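Local structure of ribosomal RNA small subunit methyltransferase E (Neisseria gonorrhoeae, 5VM8) at residues K174-S178 with G217-L223; W136-V140 with V152-I158. The protein probably transfers a methyl group from S-adenosyl methionine to N3 of a uracil in 16S ribosomal RNA. The contacts are given in a common frame with arbitrary orientation. Numbering follows the deposited sequence.

An alpha/beta domain is held together by local helix-to-chain contacts and by strand pairs distant in sequence, and this chain offers one of each. After an N-terminal PUA-type region with its own five-stranded mixed sheet, the chain enters the methyltransferase domain, with a seven-stranded parallel sheet. Contact 2 comes first: helix 128-147 ends and 152-158 doubles back along it, closing a short loop toward the edge strand 159-160. Contact 1 opens later, at strand 173-177, and closes only after strands 182-184 and 195-199 and helix 207-215 have intervened. The two loops follow in series, neither nested nor crossed. Their centres lie 23 Å apart, contact 2 toward one edge of the sheet and contact 1 toward the other.

Contact 1: K174-S178 with G217-L223; sequences KLIMS and GFQAVTL
Two neighbouring strands of a parallel sheet, 174-177 and 219-222, run in the same sense, their axes 4.5 Å apart and twisted by 49°. Lys174 starts the pairing: its O accepts Gln219 N at 2.7 Å, while its CB sits 3.8 Å from the centroid of the Phe218 ring, laid there by chi1 m, a CH-pi contact over the face. Gly217, with positive phi, ends the preceding helix in a Schellman motif. Leu175 bridges Gln219 (CA-CA 4.8 Å) and sends CD2 to 4.0 Å from Val221 CG1. Ile176, on the opposite face and paired with Ala220, bonds both ways: its N donates to Gln219 O at 2.8 Å and its O accepts Val221 N at 2.9 Å. Met177 pairs with Val221 and returns to the face of Leu175, its CE 4.2 Å from Leu223 CG. At Ser178 the ladder fades into a weak bond from its N to Val221 O, 3.3 Å. Both strands lie toward the C terminus, where SPOUT enzymes typically form their trefoil knot. Strand 195-199 flanks 173-177 on its other side, so the path through helix 207-215 to 219-222 is a strand-skipping beta-alpha-beta crossover. Strand 182-184 borders 219-222, and helix 232-244 meets Met177 and Leu223.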
ATOM      1  N   LYS A 174     -17.063  -6.700   2.000  1.00 43.47           N
ATOM      2  CA  LYS A 174     -17.021  -5.801   0.850  1.00 45.96           C
ATOM      3  C   LYS A 174     -17.674  -4.488   1.256  1.00 46.83           C
ATOM      4  O   LYS A 174     -18.883  -4.434   1.517  1.00 50.66           O
ATOM      5  CB  LYS A 174     -17.699  -6.446  -0.357  1.00 45.17           C
ATOM      6  CG  LYS A 174     -17.139  -7.841  -0.647  1.00 48.86           C
ATOM      7  CD  LYS A 174     -17.693  -8.440  -1.962  1.00 54.74           C
ATOM      8  CE  LYS A 174     -19.009  -9.190  -1.762  1.00 56.15           C
ATOM      9  NZ  LYS A 174     -18.818 -10.497  -1.084  1.00 57.70           N
ATOM     10  N   LEU A 175     -16.856  -3.449   1.324  1.00 45.04           N
ATOM     11  CA  LEU A 175     -17.200  -2.168   1.905  1.00 37.97           C
ATOM     12  C   LEU A 175     -16.978  -1.076   0.870  1.00 46.49           C
ATOM     13  O   LEU A 175     -15.964  -1.079   0.166  1.00 49.74           O
ATOM     14  CB  LEU A 175     -16.332  -1.914   3.149  1.00 36.93           C
ATOM     15  CG  LEU A 175     -16.483  -2.997   4.221  1.00 45.89           C
ATOM     16  CD1 LEU A 175     -15.672  -2.647   5.455  1.00 49.62           C
ATOM     17  CD2 LEU A 175     -17.959  -3.257   4.609  1.00 38.99           C
ATOM     18  N   ILE A 176     -17.927  -0.143   0.781  1.00 36.78           N
ATOM     19  CA  ILE A 176     -17.772   1.056  -0.022  1.00 36.31           C
ATOM     20  C   ILE A 176     -18.073   2.260   0.859  1.00 45.55           C
ATOM     21  O   ILE A 176     -19.070   2.262   1.596  1.00 47.74           O
ATOM     22  CB  ILE A 176     -18.665   1.024  -1.287  1.00 37.13           C
ATOM     23  CG1 ILE A 176     -18.455   2.287  -2.108  1.00 36.78           C
ATOM     24  CG2 ILE A 176     -20.138   0.829  -0.939  1.00 38.58           C
ATOM     25  CD1 ILE A 176     -19.221   2.323  -3.442  1.00 37.80           C
ATOM     26  N   MET A 177     -17.176   3.250   0.838  1.00 47.02           N
ATOM     27  CA  MET A 177     -17.411   4.505   1.552  1.00 47.45           C
ATOM     28  C   MET A 177     -18.425   5.334   0.800  1.00 44.23           C
ATOM     29  O   MET A 177     -18.162   5.820  -0.301  1.00 45.14           O
ATOM     30  CB  MET A 177     -16.133   5.310   1.744  1.00 52.34           C
ATOM     31  CG  MET A 177     -15.160   4.674   2.684  1.00 60.92           C
ATOM     32  SD  MET A 177     -14.329   5.895   3.727  1.00 63.82           S
ATOM     33  CE  MET A 177     -15.723   6.840   4.338  1.00 69.36           C
ATOM     34  N   SER A 178     -19.580   5.499   1.405  1.00 32.67           N
ATOM     35  CA  SER A 178     -20.651   6.211   0.759  1.00 36.53           C
ATOM     36  C   SER A 178     -21.652   6.524   1.831  1.00 44.91           C
ATOM     37  O   SER A 178     -21.762   5.779   2.802  1.00 44.77           O
ATOM     38  CB  SER A 178     -21.308   5.357  -0.343  1.00 40.42           C
ATOM     39  OG  SER A 178     -22.489   5.970  -0.804  1.00 46.12           O
ATOM     40  N   GLY A 217     -22.801  -6.791  -3.887  1.00 48.41           N
ATOM     41  CA  GLY A 217     -22.726  -7.210  -2.506  1.00 47.22           C
ATOM     42  C   GLY A 217     -21.935  -6.304  -1.588  1.00 49.27           C
ATOM     43  O   GLY A 217     -21.600  -6.723  -0.480  1.00 48.39           O
ATOM     44  N   PHE A 218     -21.632  -5.078  -2.007  1.00 40.18           N
ATOM     45  CA  PHE A 218     -20.879  -4.153  -1.181  1.00 35.96           C
ATOM     46  C   PHE A 218     -21.774  -3.458  -0.173  1.00 45.23           C
ATOM     47  O   PHE A 218     -22.886  -3.033  -0.505  1.00 48.35           O
ATOM     48  CB  PHE A 218     -20.196  -3.099  -2.039  1.00 36.12           C
ATOM     49  CG  PHE A 218     -18.910  -3.558  -2.631  1.00 37.95           C
ATOM     50  CD1 PHE A 218     -18.913  -4.360  -3.790  1.00 39.87           C
ATOM     51  CD2 PHE A 218     -17.702  -3.186  -2.059  1.00 34.22           C
ATOM     52  CE1 PHE A 218     -17.725  -4.791  -4.351  1.00 45.32           C
ATOM     53  CE2 PHE A 218     -16.511  -3.601  -2.612  1.00 38.36           C
ATOM     54  CZ  PHE A 218     -16.515  -4.401  -3.769  1.00 45.04           C
ATOM     55  N   GLN A 219     -21.286  -3.354   1.069  1.00 42.37           N
ATOM     56  CA  GLN A 219     -21.984  -2.626   2.120  1.00 42.25           C
ATOM     57  C   GLN A 219     -21.413  -1.216   2.206  1.00 43.51           C
ATOM     58  O   GLN A 219     -20.183  -1.037   2.265  1.00 43.25           O
ATOM     59  CB  GLN A 219     -21.871  -3.325   3.475  1.00 38.91           C
ATOM     60  CG  GLN A 219     -22.394  -2.471   4.659  1.00 48.24           C
ATOM     61  CD  GLN A 219     -23.902  -2.137   4.590  1.00 51.15           C
ATOM     62  OE1 GLN A 219     -24.757  -3.022   4.662  1.00 51.59           O
ATOM     63  NE2 GLN A 219     -24.218  -0.853   4.473  1.00 51.56           N
ATOM     64  N   ALA A 220     -22.306  -0.227   2.160  1.00 43.40           N
ATOM     65  CA  ALA A 220     -21.930   1.175   2.282  1.00 46.50           C
ATOM     66  C   ALA A 220     -21.721   1.543   3.756  1.00 48.81           C
ATOM     67  O   ALA A 220     -22.551   1.214   4.614  1.00 50.79           O
ATOM     68  CB  ALA A 220     -22.991   2.059   1.630  1.00 39.19           C
ATOM     69  N   VAL A 221     -20.606   2.218   4.043  1.00 46.24           N
ATOM     70  CA  VAL A 221     -20.173   2.528   5.410  1.00 47.95           C
ATOM     71  C   VAL A 221     -19.868   4.013   5.555  1.00 47.82           C
ATOM     72  O   VAL A 221     -19.398   4.659   4.612  1.00 44.86           O
ATOM     73  CB  VAL A 221     -18.921   1.730   5.838  1.00 39.47           C
ATOM     74  CG1 VAL A 221     -19.240   0.246   6.014  1.00 37.89           C
ATOM     75  CG2 VAL A 221     -17.817   1.941   4.828  1.00 29.33           C
ATOM     76  N   THR A 222     -20.194   4.557   6.725  1.00 45.19           N
ATOM     77  CA  THR A 222     -19.790   5.886   7.155  1.00 46.52           C
ATOM     78  C   THR A 222     -18.961   5.765   8.429  1.00 42.31           C
ATOM     79  O   THR A 222     -19.055   4.772   9.148  1.00 41.13           O
ATOM     80  CB  THR A 222     -20.966   6.794   7.469  1.00 46.04           C
ATOM     81  OG1 THR A 222     -21.635   6.267   8.612  1.00 48.08           O
ATOM     82  CG2 THR A 222     -21.909   6.941   6.277  1.00 44.18           C
ATOM     83  N   LEU A 223     -18.103   6.755   8.671  1.00 46.71           N
ATOM     84  CA  LEU A 223     -17.376   6.886   9.932  1.00 47.31           C
ATOM     85  C   LEU A 223     -17.649   8.247  10.537  1.00 60.48           C
ATOM     86  O   LEU A 223     -17.112   9.250  10.060  1.00 77.81           O
ATOM     87  CB  LEU A 223     -15.875   6.746   9.770  1.00 43.66           C
ATOM     88  CG  LEU A 223     -15.172   6.370   8.521  1.00 43.58           C
ATOM     89  CD1 LEU A 223     -14.060   7.363   8.329  1.00 45.03           C
ATOM     90  CD2 LEU A 223     -14.635   4.986   8.819  1.00 40.92           C
TER

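Contact 2: W136-V140 with V152-I158; sequences WQEIV and VPPVLPI
How an extended chain beds against a helix is clear where 152-158, lacking regular secondary structure, passes 136-140 of helix 128-147. The helical turn is regular, Val140 N bonding Trp136 O at 3.1 Å, and the extended residues run back along it, so that Val152 lies near Val140 and Ile158 near Trp136. Val155 is the main bump. Its CB points at the helix and enters a hollow lined by Trp136, Gln137 and Val140: CG2 lies 3.7 Å from Val140 CG2 and CG1 4.3 Å from Trp136 CB. The CA atoms of Val155 and Gln137 are 5.8 Å apart. Gln137, with chi1 t and chi2 p, folds its amide over this bump, and OE1 accepts a hydrogen bond from Val155 N at 3.2 Å. Val140 (chi1 t) fills the notch between Val152 and Pro153, its CG1 3.8 Å from Pro153 CG and 4.1 Å from Val152 CG1. At the far end Ile158 CD1 reaches Trp136 CZ3 at 3.9 Å. Pro154 and Leu156 turn away, and their backbones bond to Ile112 in strand 111-116. Helix 128-147 links parallel neighbours 111-116 and 159-160 in a beta-alpha-beta crossover, the building unit of the alpha/beta SPOUT fold.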
ATOM      1  N   TRP A 136       3.606   5.112  -8.422  1.00 45.45           N
ATOM      2  CA  TRP A 136       2.817   4.653  -7.291  1.00 44.61           C
ATOM      3  C   TRP A 136       3.509   3.494  -6.595  1.00 45.23           C
ATOM      4  O   TRP A 136       3.525   3.423  -5.360  1.00 42.89           O
ATOM      5  CB  TRP A 136       1.429   4.235  -7.751  1.00 40.03           C
ATOM      6  CG  TRP A 136       0.623   5.392  -8.218  1.00 46.82           C
ATOM      7  CD1 TRP A 136       0.859   6.710  -7.963  1.00 44.60           C
ATOM      8  CD2 TRP A 136      -0.524   5.348  -9.083  1.00 43.26           C
ATOM      9  NE1 TRP A 136      -0.086   7.484  -8.586  1.00 46.98           N
ATOM     10  CE2 TRP A 136      -0.945   6.673  -9.281  1.00 40.76           C
ATOM     11  CE3 TRP A 136      -1.241   4.314  -9.689  1.00 40.34           C
ATOM     12  CZ2 TRP A 136      -2.046   6.992 -10.050  1.00 40.63           C
ATOM     13  CZ3 TRP A 136      -2.340   4.639 -10.469  1.00 37.66           C
ATOM     14  CH2 TRP A 136      -2.731   5.960 -10.635  1.00 38.87           C
ATOM     15  N   GLN A 137       4.092   2.580  -7.370  1.00 45.45           N
ATOM     16  CA  GLN A 137       4.775   1.449  -6.767  1.00 49.14           C
ATOM     17  C   GLN A 137       5.962   1.920  -5.931  1.00 48.81           C
ATOM     18  O   GLN A 137       6.184   1.416  -4.825  1.00 45.04           O
ATOM     19  CB  GLN A 137       5.216   0.471  -7.857  1.00 56.29           C
ATOM     20  CG  GLN A 137       5.545  -0.915  -7.347  1.00 76.14           C
ATOM     21  CD  GLN A 137       4.303  -1.681  -6.898  1.00 90.47           C
ATOM     22  OE1 GLN A 137       3.420  -1.979  -7.712  1.00 99.16           O
ATOM     23  NE2 GLN A 137       4.229  -2.000  -5.600  1.00 85.23           N
ATOM     24  N   GLU A 138       6.686   2.940  -6.420  1.00 45.30           N
ATOM     25  CA  GLU A 138       7.841   3.491  -5.712  1.00 46.58           C
ATOM     26  C   GLU A 138       7.431   4.228  -4.433  1.00 47.66           C
ATOM     27  O   GLU A 138       8.169   4.206  -3.439  1.00 48.71           O
ATOM     28  CB  GLU A 138       8.650   4.413  -6.641  1.00 44.93           C
ATOM     29  N   ILE A 139       6.286   4.922  -4.437  1.00 44.70           N
ATOM     30  CA  ILE A 139       5.837   5.550  -3.192  1.00 44.29           C
ATOM     31  C   ILE A 139       5.534   4.488  -2.138  1.00 47.76           C
ATOM     32  O   ILE A 139       5.887   4.636  -0.964  1.00 51.25           O
ATOM     33  CB  ILE A 139       4.628   6.465  -3.437  1.00 39.36           C
ATOM     34  CG1 ILE A 139       5.037   7.715  -4.203  1.00 38.98           C
ATOM     35  CG2 ILE A 139       3.941   6.843  -2.119  1.00 28.33           C
ATOM     36  CD1 ILE A 139       3.837   8.427  -4.838  1.00 36.17           C
ATOM     37  N   VAL A 140       4.906   3.390  -2.549  1.00 47.56           N
ATOM     38  CA  VAL A 140       4.614   2.299  -1.626  1.00 41.38           C
ATOM     39  C   VAL A 140       5.905   1.697  -1.071  1.00 46.59           C
ATOM     40  O   VAL A 140       6.007   1.386   0.120  1.00 46.09           O
ATOM     41  CB  VAL A 140       3.733   1.251  -2.331  1.00 40.91           C
ATOM     42  CG1 VAL A 140       3.741  -0.082  -1.571  1.00 36.41           C
ATOM     43  CG2 VAL A 140       2.304   1.793  -2.493  1.00 36.14           C
ATOM     44  N   VAL A 152       5.920  -5.826   1.134  1.00 56.65           N
ATOM     45  CA  VAL A 152       5.579  -4.702   0.285  1.00 52.65           C
ATOM     46  C   VAL A 152       4.205  -4.982  -0.337  1.00 48.20           C
ATOM     47  O   VAL A 152       4.071  -5.979  -1.064  1.00 51.09           O
ATOM     48  CB  VAL A 152       6.636  -4.456  -0.802  1.00 54.48           C
ATOM     49  CG1 VAL A 152       6.163  -3.376  -1.771  1.00 50.53           C
ATOM     50  CG2 VAL A 152       7.962  -4.052  -0.163  1.00 53.22           C
ATOM     51  N   PRO A 153       3.182  -4.202  -0.024  1.00 43.73           N
ATOM     52  CA  PRO A 153       1.875  -4.416  -0.656  1.00 40.33           C
ATOM     53  C   PRO A 153       1.966  -4.112  -2.139  1.00 46.05           C
ATOM     54  O   PRO A 153       2.589  -3.118  -2.534  1.00 46.15           O
ATOM     55  CB  PRO A 153       0.945  -3.426   0.071  1.00 40.85           C
ATOM     56  CG  PRO A 153       1.840  -2.438   0.773  1.00 39.32           C
ATOM     57  CD  PRO A 153       3.168  -3.127   0.989  1.00 42.66           C
ATOM     58  N   PRO A 154       1.399  -4.959  -2.994  1.00 49.85           N
ATOM     59  CA  PRO A 154       1.443  -4.680  -4.439  1.00 50.75           C
ATOM     60  C   PRO A 154       0.503  -3.548  -4.819  1.00 46.15           C
ATOM     61  O   PRO A 154      -0.543  -3.348  -4.198  1.00 46.79           O
ATOM     62  CB  PRO A 154       0.977  -5.999  -5.068  1.00 55.41           C
ATOM     63  CG  PRO A 154       0.035  -6.572  -4.029  1.00 52.26           C
ATOM     64  CD  PRO A 154       0.636  -6.181  -2.683  1.00 48.39           C
ATOM     65  N   VAL A 155       0.898  -2.782  -5.827  1.00 43.66           N
ATOM     66  CA  VAL A 155      -0.024  -1.880  -6.512  1.00 44.69           C
ATOM     67  C   VAL A 155      -0.423  -2.603  -7.793  1.00 44.97           C
ATOM     68  O   VAL A 155       0.394  -2.781  -8.702  1.00 49.92           O
ATOM     69  CB  VAL A 155       0.599  -0.508  -6.804  1.00 45.23           C
ATOM     70  CG1 VAL A 155      -0.459   0.433  -7.360  1.00 42.10           C
ATOM     71  CG2 VAL A 155       1.284   0.082  -5.559  1.00 44.04           C
ATOM     72  N   LEU A 156      -1.630  -3.082  -7.837  1.00 45.66           N
ATOM     73  CA  LEU A 156      -2.068  -3.947  -8.924  1.00 48.45           C
ATOM     74  C   LEU A 156      -2.307  -3.149 -10.211  1.00 46.37           C
ATOM     75  O   LEU A 156      -2.567  -1.943 -10.165  1.00 43.21           O
ATOM     76  CB  LEU A 156      -3.323  -4.704  -8.514  1.00 46.58           C
ATOM     77  CG  LEU A 156      -3.152  -5.561  -7.244  1.00 49.26           C
ATOM     78  CD1 LEU A 156      -4.486  -6.158  -6.768  1.00 51.47           C
ATOM     79  CD2 LEU A 156      -2.132  -6.677  -7.449  1.00 44.48           C
ATOM     80  N   PRO A 157      -2.196  -3.795 -11.372  1.00 44.00           N
ATOM     81  CA  PRO A 157      -2.445  -3.083 -12.636  1.00 44.73           C
ATOM     82  C   PRO A 157      -3.810  -2.401 -12.655  1.00 46.28           C
ATOM     83  O   PRO A 157      -4.787  -2.893 -12.086  1.00 50.30           O
ATOM     84  CB  PRO A 157      -2.356  -4.188 -13.691  1.00 46.68           C
ATOM     85  CG  PRO A 157      -1.540  -5.276 -13.064  1.00 46.27           C
ATOM     86  CD  PRO A 157      -1.791  -5.198 -11.582  1.00 43.32           C
ATOM     87  N   ILE A 158      -3.847  -1.223 -13.276  1.00 45.70           N
ATOM     88  CA  ILE A 158      -5.074  -0.444 -13.375  1.00 48.94           C
ATOM     89  C   ILE A 158      -6.143  -1.218 -14.129  1.00 47.51           C
ATOM     90  O   ILE A 158      -5.871  -1.856 -15.152  1.00 54.51           O
ATOM     91  CB  ILE A 158      -4.790   0.905 -14.062  1.00 47.85           C
ATOM     92  CG1 ILE A 158      -3.724   1.686 -13.270  1.00 47.68           C
ATOM     93  CG2 ILE A 158      -6.090   1.676 -14.270  1.00 40.60           C
ATOM     94  CD1 ILE A 158      -3.258   2.959 -13.913  1.00 47.81           C
TER